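Long-range contacts in histidine acid phosphatase (Hafnia alvei, PDB 4ARU), which belongs to branch 2 of the histidine phosphatase superfamily and has a central beta-sheet flanked by helices: residues Y86-V91 with Q122-F127; A267-T272 with P408-P413. All coordinates share one frame; numbering follows the deposited sequence.

Contact 1 of 2, residues Y86-V91 with Q122-F127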
# COMPACT_ATOMS: atom_id res chain seq x y z
N TYR A 86 -2.34 -2.37 -19.18
CA TYR A 86 -1.31 -1.37 -19.06
C TYR A 86 -0.80 -1.32 -17.65
O TYR A 86 -1.56 -1.26 -16.72
CB TYR A 86 -1.84 -0.01 -19.48
CG TYR A 86 -0.83 1.13 -19.52
CD1 TYR A 86 -0.44 1.80 -18.41
CD2 TYR A 86 -0.40 1.61 -20.73
CE1 TYR A 86 0.46 2.87 -18.47
CE2 TYR A 86 0.51 2.65 -20.82
CZ TYR A 86 0.93 3.29 -19.67
OH TYR A 86 1.79 4.38 -19.73
N VAL A 87 0.53 -1.31 -17.50
CA VAL A 87 1.20 -1.17 -16.24
C VAL A 87 1.98 0.13 -16.18
O VAL A 87 2.80 0.38 -17.03
CB VAL A 87 2.18 -2.35 -15.92
CG1 VAL A 87 2.92 -2.07 -14.64
CG2 VAL A 87 1.45 -3.68 -15.87
N TRP A 88 1.74 0.92 -15.14
CA TRP A 88 2.59 2.06 -14.77
C TRP A 88 3.26 1.74 -13.44
O TRP A 88 2.57 1.61 -12.44
CB TRP A 88 1.83 3.38 -14.69
CG TRP A 88 2.76 4.53 -14.52
CD1 TRP A 88 3.13 5.15 -13.33
CD2 TRP A 88 3.58 5.11 -15.52
NE1 TRP A 88 4.08 6.09 -13.56
CE2 TRP A 88 4.37 6.12 -14.88
CE3 TRP A 88 3.68 4.96 -16.90
CZ2 TRP A 88 5.26 6.93 -15.59
CZ3 TRP A 88 4.54 5.79 -17.59
CH2 TRP A 88 5.36 6.72 -16.94
N ALA A 89 4.58 1.60 -13.43
CA ALA A 89 5.31 1.32 -12.21
C ALA A 89 6.13 2.51 -11.80
O ALA A 89 6.63 3.24 -12.65
CB ALA A 89 6.26 0.13 -12.41
N ASP A 90 6.30 2.68 -10.48
CA ASP A 90 7.26 3.65 -9.99
C ASP A 90 8.66 3.22 -10.38
O ASP A 90 8.91 2.11 -10.81
CB ASP A 90 7.15 3.81 -8.46
CG ASP A 90 7.73 5.13 -7.94
OD1 ASP A 90 8.13 6.04 -8.69
OD2 ASP A 90 7.75 5.20 -6.67
N VAL A 91 9.59 4.14 -10.19
CA VAL A 91 10.95 4.03 -10.70
C VAL A 91 11.80 2.94 -10.06
O VAL A 91 12.81 2.55 -10.67
CB VAL A 91 11.70 5.36 -10.59
CG1 VAL A 91 11.07 6.30 -11.55
CG2 VAL A 91 11.76 5.95 -9.19
N GLN A 122 15.23 9.97 -10.48
CA GLN A 122 14.49 11.10 -9.95
C GLN A 122 13.11 10.56 -9.59
O GLN A 122 12.64 9.60 -10.19
CB GLN A 122 14.31 12.20 -10.98
CG GLN A 122 15.59 12.79 -11.51
CD GLN A 122 15.31 13.98 -12.38
OE1 GLN A 122 14.32 14.00 -13.13
NE2 GLN A 122 16.15 14.99 -12.28
N ALA A 123 12.46 11.19 -8.63
CA ALA A 123 11.10 10.86 -8.25
C ALA A 123 10.14 10.98 -9.43
O ALA A 123 10.27 11.83 -10.26
CB ALA A 123 10.64 11.76 -7.11
N ASP A 124 9.16 10.08 -9.43
CA ASP A 124 8.01 10.14 -10.32
C ASP A 124 6.94 10.93 -9.57
O ASP A 124 6.50 10.45 -8.54
CB ASP A 124 7.58 8.72 -10.74
CG ASP A 124 6.34 8.70 -11.61
OD1 ASP A 124 5.67 9.75 -11.74
OD2 ASP A 124 6.07 7.61 -12.19
N PRO A 125 6.57 12.11 -10.10
CA PRO A 125 5.59 12.92 -9.36
C PRO A 125 4.22 12.32 -9.22
O PRO A 125 3.40 12.77 -8.38
CB PRO A 125 5.51 14.18 -10.18
CG PRO A 125 5.71 13.69 -11.58
CD PRO A 125 6.86 12.74 -11.40
N LEU A 126 3.91 11.25 -9.96
CA LEU A 126 2.66 10.55 -9.74
C LEU A 126 2.66 9.86 -8.39
O LEU A 126 1.62 9.83 -7.72
CB LEU A 126 2.43 9.48 -10.80
CG LEU A 126 1.12 8.72 -10.71
CD1 LEU A 126 -0.10 9.60 -10.91
CD2 LEU A 126 1.13 7.63 -11.76
N PHE A 127 3.80 9.34 -7.98
CA PHE A 127 3.93 8.61 -6.74
C PHE A 127 4.41 9.48 -5.58
O PHE A 127 4.03 9.18 -4.41
CB PHE A 127 4.90 7.43 -6.87
CG PHE A 127 4.39 6.35 -7.83
CD1 PHE A 127 3.50 5.38 -7.40
CD2 PHE A 127 4.79 6.34 -9.16
CE1 PHE A 127 3.00 4.45 -8.26
CE2 PHE A 127 4.32 5.38 -10.04
CZ PHE A 127 3.44 4.42 -9.58
O HOH W 1 7.77 5.70 -12.87
O HOH W 2 8.96 8.17 -7.30
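At the C-terminal end of strand 85-89, in the central sheet of the histidine phosphatase fold, W88 and D90 meet an Asx turn formed by D124. W88 NE1 donates to D124 OD2 at 2.9 Å, on the oxygen's syn lone pair and close to the indole plane, with the carboxylate turned 84° from that plane. The other oxygen, OD1, closes the turn by accepting from L126 N. A chi1 of 177°, with CG anti to the backbone N, carries D124 CG toward the strand; OD2 then meets W88 NE1 and water 1, which also donates to A89 O, while OD1 serves the turn. F127 lies beside the indole, CE2 to W88 CD1 3.5 Å, rim to rim with nearly parallel planes, and L126 CD2 comes to the same CD1 carbon at 3.6 Å. D90 lies over one face of F127: its CB sits 3.6 Å from the ring centroid, a CH-pi contact, and its carboxylate is stacked 20° from the ring plane. D90 OD1 accepts from V91 N and from water 2, which in turn takes the N-H of D124; OD2 is hydrogen-bonded to H306 NE2. The two carboxylates come no nearer than 4.4 Å, D90 OD1 to D124 OD2. Beyond the contact, F127 packs on I303 of strand 300-305, the parallel neighbour of strand 85-89, while L126 reaches P273, L274 and T277 of helix 264-282.

Contact 2 of 2, residues A267-T272 with P408-P413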
# COMPACT_ATOMS: atom_id res chain seq x y z
N ALA A 267 -2.17 13.15 3.27
CA ALA A 267 -2.63 12.24 2.24
C ALA A 267 -2.98 13.03 0.94
O ALA A 267 -2.62 12.56 -0.12
CB ALA A 267 -3.87 11.54 2.72
N LYS A 268 -3.58 14.20 1.04
CA LYS A 268 -3.95 14.90 -0.20
C LYS A 268 -2.75 15.50 -0.88
O LYS A 268 -2.77 15.66 -2.11
CB LYS A 268 -5.03 15.94 0.03
CG LYS A 268 -4.54 17.16 0.76
CD LYS A 268 -5.68 18.02 1.22
CE LYS A 268 -5.19 19.35 1.71
NZ LYS A 268 -6.29 20.32 2.01
N HIS A 269 -1.69 15.85 -0.14
CA HIS A 269 -0.49 16.41 -0.77
C HIS A 269 0.27 15.31 -1.47
O HIS A 269 0.92 15.59 -2.49
CB HIS A 269 0.39 17.16 0.24
CG HIS A 269 -0.09 18.52 0.55
ND1 HIS A 269 -1.08 18.79 1.49
CD2 HIS A 269 0.26 19.73 0.04
CE1 HIS A 269 -1.33 20.08 1.51
NE2 HIS A 269 -0.50 20.68 0.68
N ASN A 270 0.27 14.09 -0.95
CA ASN A 270 1.04 13.00 -1.53
C ASN A 270 0.23 12.18 -2.52
O ASN A 270 0.81 11.50 -3.37
CB ASN A 270 1.62 12.12 -0.44
CG ASN A 270 2.70 12.81 0.37
OD1 ASN A 270 3.80 13.01 -0.12
ND2 ASN A 270 2.40 13.19 1.61
N GLY A 271 -1.11 12.26 -2.41
CA GLY A 271 -2.01 11.40 -3.12
C GLY A 271 -2.82 11.99 -4.24
O GLY A 271 -3.53 11.25 -4.93
N THR A 272 -2.78 13.29 -4.40
CA THR A 272 -3.62 13.97 -5.41
C THR A 272 -3.36 13.41 -6.82
O THR A 272 -4.32 13.05 -7.51
CB THR A 272 -3.57 15.50 -5.29
OG1 THR A 272 -4.39 15.86 -4.16
CG2 THR A 272 -4.12 16.15 -6.46
N PRO A 408 -5.63 21.16 -5.07
CA PRO A 408 -5.34 21.68 -6.41
C PRO A 408 -3.87 22.02 -6.67
O PRO A 408 -3.41 21.87 -7.80
CB PRO A 408 -6.18 22.93 -6.48
CG PRO A 408 -7.33 22.67 -5.57
CD PRO A 408 -6.74 21.89 -4.44
N ALA A 409 -3.14 22.49 -5.66
CA ALA A 409 -1.72 22.81 -5.84
C ALA A 409 -0.86 21.60 -6.16
O ALA A 409 0.27 21.77 -6.63
CB ALA A 409 -1.17 23.53 -4.61
N CYS A 410 -1.39 20.39 -5.91
CA CYS A 410 -0.64 19.17 -6.08
C CYS A 410 -1.04 18.39 -7.31
O CYS A 410 -0.58 17.27 -7.47
CB CYS A 410 -0.87 18.32 -4.84
SG CYS A 410 -0.19 19.07 -3.33
N GLN A 411 -1.89 18.98 -8.16
CA GLN A 411 -2.22 18.39 -9.46
C GLN A 411 -1.00 18.45 -10.38
O GLN A 411 -0.21 19.39 -10.32
CB GLN A 411 -3.42 19.09 -10.09
CG GLN A 411 -4.70 18.93 -9.29
CD GLN A 411 -5.43 17.60 -9.50
OE1 GLN A 411 -4.92 16.61 -10.09
NE2 GLN A 411 -6.63 17.54 -8.96
N LEU A 412 -0.83 17.41 -11.19
CA LEU A 412 0.29 17.40 -12.13
C LEU A 412 0.10 18.48 -13.18
O LEU A 412 -0.97 18.58 -13.77
CB LEU A 412 0.47 16.02 -12.74
CG LEU A 412 0.81 14.90 -11.77
CD1 LEU A 412 1.06 13.60 -12.53
CD2 LEU A 412 1.97 15.23 -10.83
N PRO A 413 1.13 19.33 -13.38
CA PRO A 413 1.05 20.47 -14.26
C PRO A 413 0.81 20.08 -15.70
O PRO A 413 1.37 19.09 -16.15
CB PRO A 413 2.45 21.10 -14.16
CG PRO A 413 2.99 20.66 -12.88
CD PRO A 413 2.42 19.28 -12.65
OXT PRO A 413 0.09 20.81 -16.40
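C410 and H269 meet where the C-terminal tail, a short 3-10 turn at 408-410 followed by an extended end, packs against helix 264-282. C410 is half of the disulfide with C135, which ties the tail to the loop before helix 139-150. Its SG lies anti to the carbonyl carbon (chi1 -65°) and approaches the imidazole obliquely, 3.5 Å from H269 CD2 and 4.2 Å from the ring centroid, 49° off the ring normal. On the far side of that ring's bonding, H269 ND1 is hydrogen-bonded one turn back to Y265 O. The same cysteine meets the helix through CB, which stands 3.9 Å from T272 CB. The threonine divides its branches between two tasks. OG1 donates to K268 O at 2.6 Å, in the carbonyl plane on a lone pair, and also takes the N-H of E407 just before the tail. The methyl CG2 points instead to the amide group of Q411. Although the CB of Q411 is directed away from the helix, a bend at chi2 (-81°) folds CD back toward it, and the two side chains cross at about a right angle. Q411 NE2 is hydrogen-bonded to Q276 OE1, one turn further along the helix, which helps orient the amide while T272 CG2 rests 3.6 Å from Q411 CD.

Overall arrangement
Contact 1 closes before contact 2 opens along the chain, and their centres lie 15 Å apart. Helix 264-282 joins them: contact 2 uses its residues 267-272, and the loop of contact 1 packs on the turns that follow. The two also touch directly, P125 CB to L412 CD2 at 3.8 Å, so loop 122-127 lies between strand 85-89 and both helix 264-282 and the tail, touching each. C135, farther along the same loop, is joined to C410 of the tail. Contact 1 lies about 14 Å from the chain centre and contact 2 about 18 Å, centre to centre; the W88 side chain is about 5 Å from a bound tartaric acid, probably from the crystallisation liquor.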